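PDB 6IYR: type I modular polyketide synthase from Streptomyces albus subsp. albus, which probably transfers malonyl-type extender units from coenzyme A to an acyl carrier protein, using the acyltransferase domain of module 8 in salinomycin assembly. Local coordinates for residues A[33-44]-A[447-455]; A[131-142]-A[397-405]. One frame throughout, in Å; residues are numbered along the deposited sequence.

Contact 1 joins the two ends of the modelled chain, and contact 2 is nested within the loop that it closes. Their centres lie 23 Å apart and their nearest atoms about 12 Å, so they do not touch, and they share no sheet. Contact 1 is peripheral, about 20 Å from the centre of the chain, where a two-stranded parallel sheet adjoins the antiparallel sheet of strands 41-47, 88-94 and 116-120. Contact 2 is about 6 Å from that centre, at the ends of strands 129-132 and 393-396 of the four-stranded parallel sheet. One contact therefore ties the terminal segments together, while the other joins the loops following two neighbouring strands of the parallel sheet.

Contact 1. Residues A[33-44]-A[447-455]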
# COMPACT_ATOMS: atom_id res chain seq x y z
N PRO A 33 10.28 -18.53 10.26
CA PRO A 33 8.84 -18.42 10.00
C PRO A 33 8.53 -18.19 8.51
O PRO A 33 9.24 -17.44 7.83
CB PRO A 33 8.42 -17.21 10.83
CG PRO A 33 9.63 -16.35 10.88
CD PRO A 33 10.84 -17.24 10.73
N ALA A 34 7.49 -18.86 8.02
CA ALA A 34 7.07 -18.69 6.64
C ALA A 34 6.53 -17.28 6.42
O ALA A 34 5.83 -16.71 7.27
CB ALA A 34 6.01 -19.72 6.29
N ALA A 35 6.76 -16.75 5.24
CA ALA A 35 6.07 -15.53 4.84
C ALA A 35 4.57 -15.78 4.70
O ALA A 35 3.74 -15.03 5.24
CB ALA A 35 6.64 -15.03 3.53
N LEU A 36 4.21 -16.79 3.90
CA LEU A 36 2.84 -17.25 3.88
C LEU A 36 2.80 -18.75 4.01
O LEU A 36 3.63 -19.47 3.45
CB LEU A 36 2.14 -16.91 2.57
CG LEU A 36 1.88 -15.44 2.30
CD1 LEU A 36 1.52 -15.25 0.83
CD2 LEU A 36 0.77 -14.94 3.20
N THR A 37 1.68 -19.22 4.50
CA THR A 37 1.45 -20.62 4.61
C THR A 37 0.02 -20.87 4.15
O THR A 37 -0.92 -20.30 4.70
CB THR A 37 1.70 -21.07 6.04
OG1 THR A 37 2.15 -22.42 6.04
CG2 THR A 37 0.44 -20.93 6.87
N SER A 38 -0.12 -21.58 3.04
CA SER A 38 -1.41 -21.69 2.37
C SER A 38 -1.59 -23.04 1.67
O SER A 38 -0.62 -23.69 1.29
CB SER A 38 -1.56 -20.60 1.31
OG SER A 38 -2.84 -20.70 0.74
N ALA A 39 -2.86 -23.39 1.46
CA ALA A 39 -3.28 -24.55 0.66
C ALA A 39 -3.26 -24.24 -0.83
O ALA A 39 -3.22 -25.15 -1.64
CB ALA A 39 -4.69 -24.96 1.05
N LEU A 40 -3.37 -22.95 -1.16
CA LEU A 40 -3.08 -22.43 -2.50
C LEU A 40 -1.59 -22.47 -2.76
O LEU A 40 -0.82 -21.85 -2.03
CB LEU A 40 -3.53 -20.99 -2.61
CG LEU A 40 -4.76 -20.57 -3.37
CD1 LEU A 40 -4.58 -19.11 -3.77
CD2 LEU A 40 -5.00 -21.43 -4.60
N ILE A 41 -1.20 -23.21 -3.80
CA ILE A 41 0.20 -23.40 -4.15
C ILE A 41 0.54 -22.77 -5.51
O ILE A 41 -0.21 -22.92 -6.48
CB ILE A 41 0.52 -24.90 -4.15
CG1 ILE A 41 0.39 -25.46 -2.74
CG2 ILE A 41 1.92 -25.17 -4.65
CD1 ILE A 41 0.10 -26.94 -2.72
N PRO A 42 1.66 -22.06 -5.59
CA PRO A 42 2.03 -21.39 -6.82
C PRO A 42 2.91 -22.29 -7.68
O PRO A 42 3.86 -22.87 -7.17
CB PRO A 42 2.85 -20.19 -6.33
CG PRO A 42 3.47 -20.67 -5.07
CD PRO A 42 2.44 -21.55 -4.44
N TRP A 43 2.61 -22.37 -8.98
CA TRP A 43 3.56 -22.93 -9.91
C TRP A 43 3.98 -21.81 -10.79
O TRP A 43 3.12 -21.11 -11.36
CB TRP A 43 2.91 -24.02 -10.78
CG TRP A 43 2.58 -25.30 -10.07
CD1 TRP A 43 2.71 -25.59 -8.75
CD2 TRP A 43 1.99 -26.47 -10.68
NE1 TRP A 43 2.25 -26.88 -8.49
CE2 TRP A 43 1.79 -27.42 -9.67
CE3 TRP A 43 1.64 -26.80 -12.00
CZ2 TRP A 43 1.24 -28.68 -9.93
CZ3 TRP A 43 1.06 -28.03 -12.25
CH2 TRP A 43 0.86 -28.95 -11.22
N THR A 44 5.29 -21.67 -10.97
CA THR A 44 5.84 -20.61 -11.77
C THR A 44 6.40 -21.16 -13.06
O THR A 44 6.92 -22.25 -13.10
CB THR A 44 6.94 -19.83 -11.01
OG1 THR A 44 8.01 -20.70 -10.66
CG2 THR A 44 6.37 -19.25 -9.75
N PRO A 447 11.58 -9.43 -7.08
CA PRO A 447 12.27 -10.68 -6.73
C PRO A 447 11.64 -11.42 -5.56
O PRO A 447 12.28 -11.66 -4.55
CB PRO A 447 13.70 -10.22 -6.39
CG PRO A 447 13.54 -8.80 -5.94
CD PRO A 447 12.31 -8.23 -6.61
N VAL A 448 10.45 -11.94 -5.78
CA VAL A 448 9.82 -12.81 -4.82
C VAL A 448 10.69 -14.07 -4.66
O VAL A 448 11.21 -14.59 -5.64
CB VAL A 448 8.40 -13.18 -5.30
CG1 VAL A 448 7.73 -14.17 -4.35
CG2 VAL A 448 7.57 -11.92 -5.47
N ASP A 449 10.77 -14.57 -3.45
CA ASP A 449 11.41 -15.83 -3.17
C ASP A 449 10.38 -16.89 -2.85
O ASP A 449 9.81 -16.93 -1.75
CB ASP A 449 12.35 -15.66 -1.98
CG ASP A 449 13.12 -16.95 -1.66
OD1 ASP A 449 13.00 -17.95 -2.40
OD2 ASP A 449 13.80 -17.00 -0.63
N TRP A 450 10.10 -17.75 -3.82
CA TRP A 450 8.97 -18.66 -3.70
C TRP A 450 9.10 -19.71 -2.62
O TRP A 450 8.08 -20.18 -2.10
CB TRP A 450 8.64 -19.27 -5.04
CG TRP A 450 8.08 -18.23 -5.95
CD1 TRP A 450 8.69 -17.67 -7.02
CD2 TRP A 450 6.79 -17.61 -5.85
NE1 TRP A 450 7.87 -16.74 -7.59
CE2 TRP A 450 6.68 -16.71 -6.92
CE3 TRP A 450 5.72 -17.75 -4.96
CZ2 TRP A 450 5.53 -15.94 -7.12
CZ3 TRP A 450 4.57 -17.03 -5.20
CH2 TRP A 450 4.49 -16.12 -6.26
N ASP A 451 10.33 -19.98 -2.18
CA ASP A 451 10.59 -20.82 -1.02
C ASP A 451 9.89 -20.33 0.26
O ASP A 451 9.64 -21.13 1.17
CB ASP A 451 12.10 -20.92 -0.77
CG ASP A 451 12.83 -21.73 -1.85
OD1 ASP A 451 12.16 -22.51 -2.56
OD2 ASP A 451 14.06 -21.59 -2.01
N THR A 452 9.55 -19.04 0.33
CA THR A 452 9.07 -18.49 1.59
C THR A 452 7.59 -18.73 1.75
O THR A 452 7.02 -18.47 2.81
CB THR A 452 9.42 -16.98 1.71
OG1 THR A 452 8.84 -16.24 0.62
CG2 THR A 452 10.93 -16.81 1.67
N VAL A 453 6.96 -19.20 0.68
CA VAL A 453 5.56 -19.54 0.70
C VAL A 453 5.37 -21.04 0.85
O VAL A 453 5.67 -21.80 -0.04
CB VAL A 453 4.88 -19.15 -0.62
CG1 VAL A 453 3.46 -19.74 -0.66
CG2 VAL A 453 4.89 -17.64 -0.78
N ARG A 454 4.83 -21.45 1.98
CA ARG A 454 4.84 -22.84 2.31
C ARG A 454 3.46 -23.43 2.19
O ARG A 454 2.45 -22.78 2.45
CB ARG A 454 5.42 -23.07 3.70
CG ARG A 454 6.94 -22.93 3.73
CD ARG A 454 7.52 -23.41 5.05
NE ARG A 454 8.76 -22.70 5.40
CZ ARG A 454 9.24 -22.55 6.64
NH1 ARG A 454 8.61 -23.08 7.68
NH2 ARG A 454 10.36 -21.86 6.83
N PRO A 455 3.42 -24.66 1.68
CA PRO A 455 2.25 -25.48 1.88
C PRO A 455 1.86 -25.52 3.35
O PRO A 455 0.67 -25.56 3.64
CB PRO A 455 2.70 -26.85 1.39
CG PRO A 455 3.87 -26.59 0.49
CD PRO A 455 4.53 -25.37 1.03
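A two-stranded parallel sheet brings the two ends of the modelled chain together, Leu36 pairing with Val453 and Thr37 with Arg454. The register is fixed by backbone bonds: Arg454 N donates to Leu36 O at 2.7 Å with a nearly straight N-H...O angle of 170°, and Arg454 O receives Ser38 N at 2.9 Å. Before them, Thr452 O takes two weak bonds, from Ala35 N and Leu36 N. Ser38 OG accepts from Leu40 N, an ST turn that follows the pairing and precedes strand 41-47. Beyond this turn, Pro42 and Thr44 pack against Trp450. Thr44 CG2, anti to the carbonyl carbon (chi1 60° for OG1), is directed to one indole face, 3.8 Å from the centroid of the five-membered ring and 18° off its normal, a CH-pi contact; Val448 CG1 covers the opposite face. Pro42 CG reaches Trp450 CE3 at 3.7 Å. Ala34 CB sits over one face of the Arg454 guanidinium, offset toward the rim, 4.2 Å from Arg454 NE. Helix 431-443 covers the face carrying Leu36 and Val453, with Leu438 against Leu36 and Leu435 against Val453, and its Trp442 meets Trp450 edge-to-face, while strand 88-94 packs on Pro42 through Val91 and Leu93.

Contact 2. Residues A[131-142]-A[397-405]; sequences VFPGQGSQWAGM and ASAHPVLTV
Ala399 has its methyl set among three residues of 131-142: CB lies 3.5 Å from Ser137 O and 3.9 Å from Met142 CB, with the Trp139 indole alongside. Trp139 NE1 donates to Ala399 O at 2.9 Å, almost straight at 172°; the acceptor is in the ring plane, but the donor stands 52° out of the carbonyl plane. Trp139 CG, between the backbone N and carbonyl carbon (chi1 50°), brings the ring over Met142, whose CA covers the centre of one face. Ala397 continues the pairing of parallel strands 129-132 and 393-396, its N bonding to Val131 O at 3.0 Å, while its CB meets Phe132 CE2. Strand 129-132 is followed by the GQGSQ motif of acyltransferase domains, Gly134 to Gln138. Phe132 touches the probable nucleophile elbow around Ser220, consistent with a nearby active site. A phosphate about 4 Å from the Gln135 side chain, probably from the crystallisation liquor, may mark a pocket. Pro133 packs between Val402, Leu403 and Ser398 of 397-405. Its CB is unusually tight against Val402 CG2, at 3.4 Å, the side chains crossing at about a right angle; Leu403 CD1 approaches the same CB at 3.8 Å. The Glu396 carboxylate bonds Ser398 OG and Val402 N through OE2, and N-cap Leu403 N through OE1. Ser137 CB packs on His400 O, and Ser137 OG is buried with no partner in the model.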
# COMPACT_ATOMS: atom_id res chain seq x y z
N VAL A 131 4.81 1.69 -1.04
CA VAL A 131 3.90 2.83 -0.90
C VAL A 131 2.95 2.66 0.28
O VAL A 131 2.34 1.60 0.45
CB VAL A 131 3.07 3.02 -2.17
CG1 VAL A 131 2.10 4.19 -2.00
CG2 VAL A 131 3.98 3.29 -3.35
N PHE A 132 2.89 3.66 1.16
CA PHE A 132 2.07 3.55 2.35
C PHE A 132 1.01 4.66 2.32
O PHE A 132 1.33 5.83 2.51
CB PHE A 132 2.94 3.71 3.60
CG PHE A 132 3.94 2.60 3.79
CD1 PHE A 132 5.17 2.63 3.12
CD2 PHE A 132 3.62 1.48 4.54
CE1 PHE A 132 6.08 1.60 3.29
CE2 PHE A 132 4.57 0.48 4.78
CZ PHE A 132 5.79 0.55 4.15
N PRO A 133 -0.24 4.30 2.00
CA PRO A 133 -1.25 5.35 1.89
C PRO A 133 -1.71 5.83 3.23
O PRO A 133 -1.30 5.29 4.28
CB PRO A 133 -2.44 4.65 1.19
CG PRO A 133 -2.02 3.27 0.94
CD PRO A 133 -0.81 2.96 1.78
N GLY A 134 -2.61 6.81 3.19
CA GLY A 134 -3.28 7.32 4.38
C GLY A 134 -4.65 6.67 4.55
O GLY A 134 -4.83 5.47 4.46
N GLN A 135 -5.65 7.52 4.63
CA GLN A 135 -7.00 7.09 4.93
C GLN A 135 -7.62 6.40 3.73
O GLN A 135 -7.14 6.53 2.58
CB GLN A 135 -7.84 8.32 5.30
CG GLN A 135 -8.12 9.20 4.11
CD GLN A 135 -9.39 8.80 3.37
OE1 GLN A 135 -10.38 8.36 3.98
NE2 GLN A 135 -9.36 8.89 2.06
N GLY A 136 -8.72 5.68 3.98
CA GLY A 136 -9.57 5.12 2.90
C GLY A 136 -9.37 3.62 2.68
O GLY A 136 -10.12 3.01 1.95
N SER A 137 -8.30 3.02 3.20
CA SER A 137 -8.05 1.60 2.90
C SER A 137 -8.68 0.61 3.91
O SER A 137 -8.59 -0.61 3.71
CB SER A 137 -6.54 1.31 2.64
OG SER A 137 -5.65 1.99 3.53
N GLN A 138 -9.43 1.09 4.90
CA GLN A 138 -9.89 0.22 5.96
C GLN A 138 -11.11 -0.64 5.58
O GLN A 138 -11.96 -0.19 4.87
CB GLN A 138 -10.19 1.01 7.24
CG GLN A 138 -11.52 1.74 7.23
CD GLN A 138 -11.44 2.99 6.39
OE1 GLN A 138 -10.36 3.45 6.01
NE2 GLN A 138 -12.59 3.49 6.02
N TRP A 139 -11.25 -1.79 6.19
CA TRP A 139 -12.51 -2.52 6.13
C TRP A 139 -12.58 -3.52 7.24
O TRP A 139 -11.54 -4.02 7.70
CB TRP A 139 -12.66 -3.24 4.78
CG TRP A 139 -11.49 -4.08 4.34
CD1 TRP A 139 -10.45 -3.66 3.59
CD2 TRP A 139 -11.36 -5.50 4.43
NE1 TRP A 139 -9.65 -4.72 3.25
CE2 TRP A 139 -10.15 -5.86 3.81
CE3 TRP A 139 -12.16 -6.52 4.98
CZ2 TRP A 139 -9.76 -7.19 3.62
CZ3 TRP A 139 -11.74 -7.84 4.85
CH2 TRP A 139 -10.54 -8.16 4.18
N ALA A 140 -13.80 -3.83 7.67
CA ALA A 140 -14.01 -4.71 8.79
C ALA A 140 -13.51 -6.07 8.41
O ALA A 140 -14.01 -6.67 7.47
CB ALA A 140 -15.49 -4.79 9.13
N GLY A 141 -12.58 -6.59 9.19
CA GLY A 141 -11.94 -7.87 8.91
C GLY A 141 -10.66 -7.74 8.10
O GLY A 141 -10.03 -8.74 7.78
N MET A 142 -10.21 -6.52 7.83
CA MET A 142 -8.98 -6.34 7.05
C MET A 142 -7.79 -7.10 7.65
O MET A 142 -7.53 -7.06 8.88
CB MET A 142 -8.66 -4.86 6.85
CG MET A 142 -8.51 -4.08 8.16
SD MET A 142 -8.05 -2.39 7.77
CE MET A 142 -7.86 -1.79 9.42
N ALA A 397 1.55 -1.31 0.21
CA ALA A 397 1.42 -2.18 1.36
C ALA A 397 0.17 -1.85 2.14
O ALA A 397 0.27 -1.50 3.31
CB ALA A 397 2.60 -1.99 2.29
N SER A 398 -1.00 -2.10 1.54
CA SER A 398 -2.26 -1.69 2.15
C SER A 398 -3.30 -2.79 2.14
O SER A 398 -3.24 -3.70 1.29
CB SER A 398 -2.80 -0.49 1.40
OG SER A 398 -3.13 -0.83 0.07
N ALA A 399 -4.38 -2.54 2.86
CA ALA A 399 -5.50 -3.47 2.99
C ALA A 399 -6.46 -3.41 1.79
O ALA A 399 -7.29 -4.31 1.61
CB ALA A 399 -6.25 -3.15 4.27
N HIS A 400 -6.28 -2.36 0.99
CA HIS A 400 -7.09 -2.07 -0.16
C HIS A 400 -6.39 -0.96 -0.94
O HIS A 400 -6.01 0.03 -0.35
CB HIS A 400 -8.46 -1.57 0.27
CG HIS A 400 -9.39 -1.38 -0.87
ND1 HIS A 400 -10.04 -2.44 -1.48
CD2 HIS A 400 -9.72 -0.28 -1.59
CE1 HIS A 400 -10.70 -2.00 -2.53
NE2 HIS A 400 -10.51 -0.70 -2.63
N PRO A 401 -6.23 -1.10 -2.27
CA PRO A 401 -5.48 -0.17 -3.11
C PRO A 401 -6.14 1.19 -3.28
O PRO A 401 -7.19 1.27 -3.86
CB PRO A 401 -5.41 -0.84 -4.47
CG PRO A 401 -6.00 -2.20 -4.30
CD PRO A 401 -6.83 -2.19 -3.06
N VAL A 402 -5.48 2.27 -2.89
CA VAL A 402 -6.09 3.59 -2.97
C VAL A 402 -5.18 4.60 -3.66
O VAL A 402 -5.58 5.69 -3.94
CB VAL A 402 -6.48 4.13 -1.58
CG1 VAL A 402 -7.52 3.24 -0.94
CG2 VAL A 402 -5.27 4.21 -0.67
N LEU A 403 -3.98 4.21 -4.02
CA LEU A 403 -3.03 5.12 -4.63
C LEU A 403 -2.43 4.53 -5.86
O LEU A 403 -1.55 5.08 -6.52
CB LEU A 403 -1.92 5.47 -3.64
CG LEU A 403 -2.31 6.57 -2.64
CD1 LEU A 403 -1.17 6.82 -1.65
CD2 LEU A 403 -2.63 7.82 -3.42
N THR A 404 -2.94 3.37 -6.19
CA THR A 404 -2.49 2.64 -7.33
C THR A 404 -2.98 3.32 -8.62
O THR A 404 -2.20 3.53 -9.54
CB THR A 404 -3.00 1.23 -7.03
OG1 THR A 404 -2.02 0.24 -7.34
CG2 THR A 404 -4.35 1.00 -7.54
N VAL A 405 -4.15 3.97 -8.55
CA VAL A 405 -4.64 4.75 -9.70
C VAL A 405 -3.78 5.99 -9.96
O VAL A 405 -3.52 6.36 -11.11
CB VAL A 405 -6.10 5.19 -9.49
CG1 VAL A 405 -6.54 6.17 -10.58
CG2 VAL A 405 -7.00 3.96 -9.46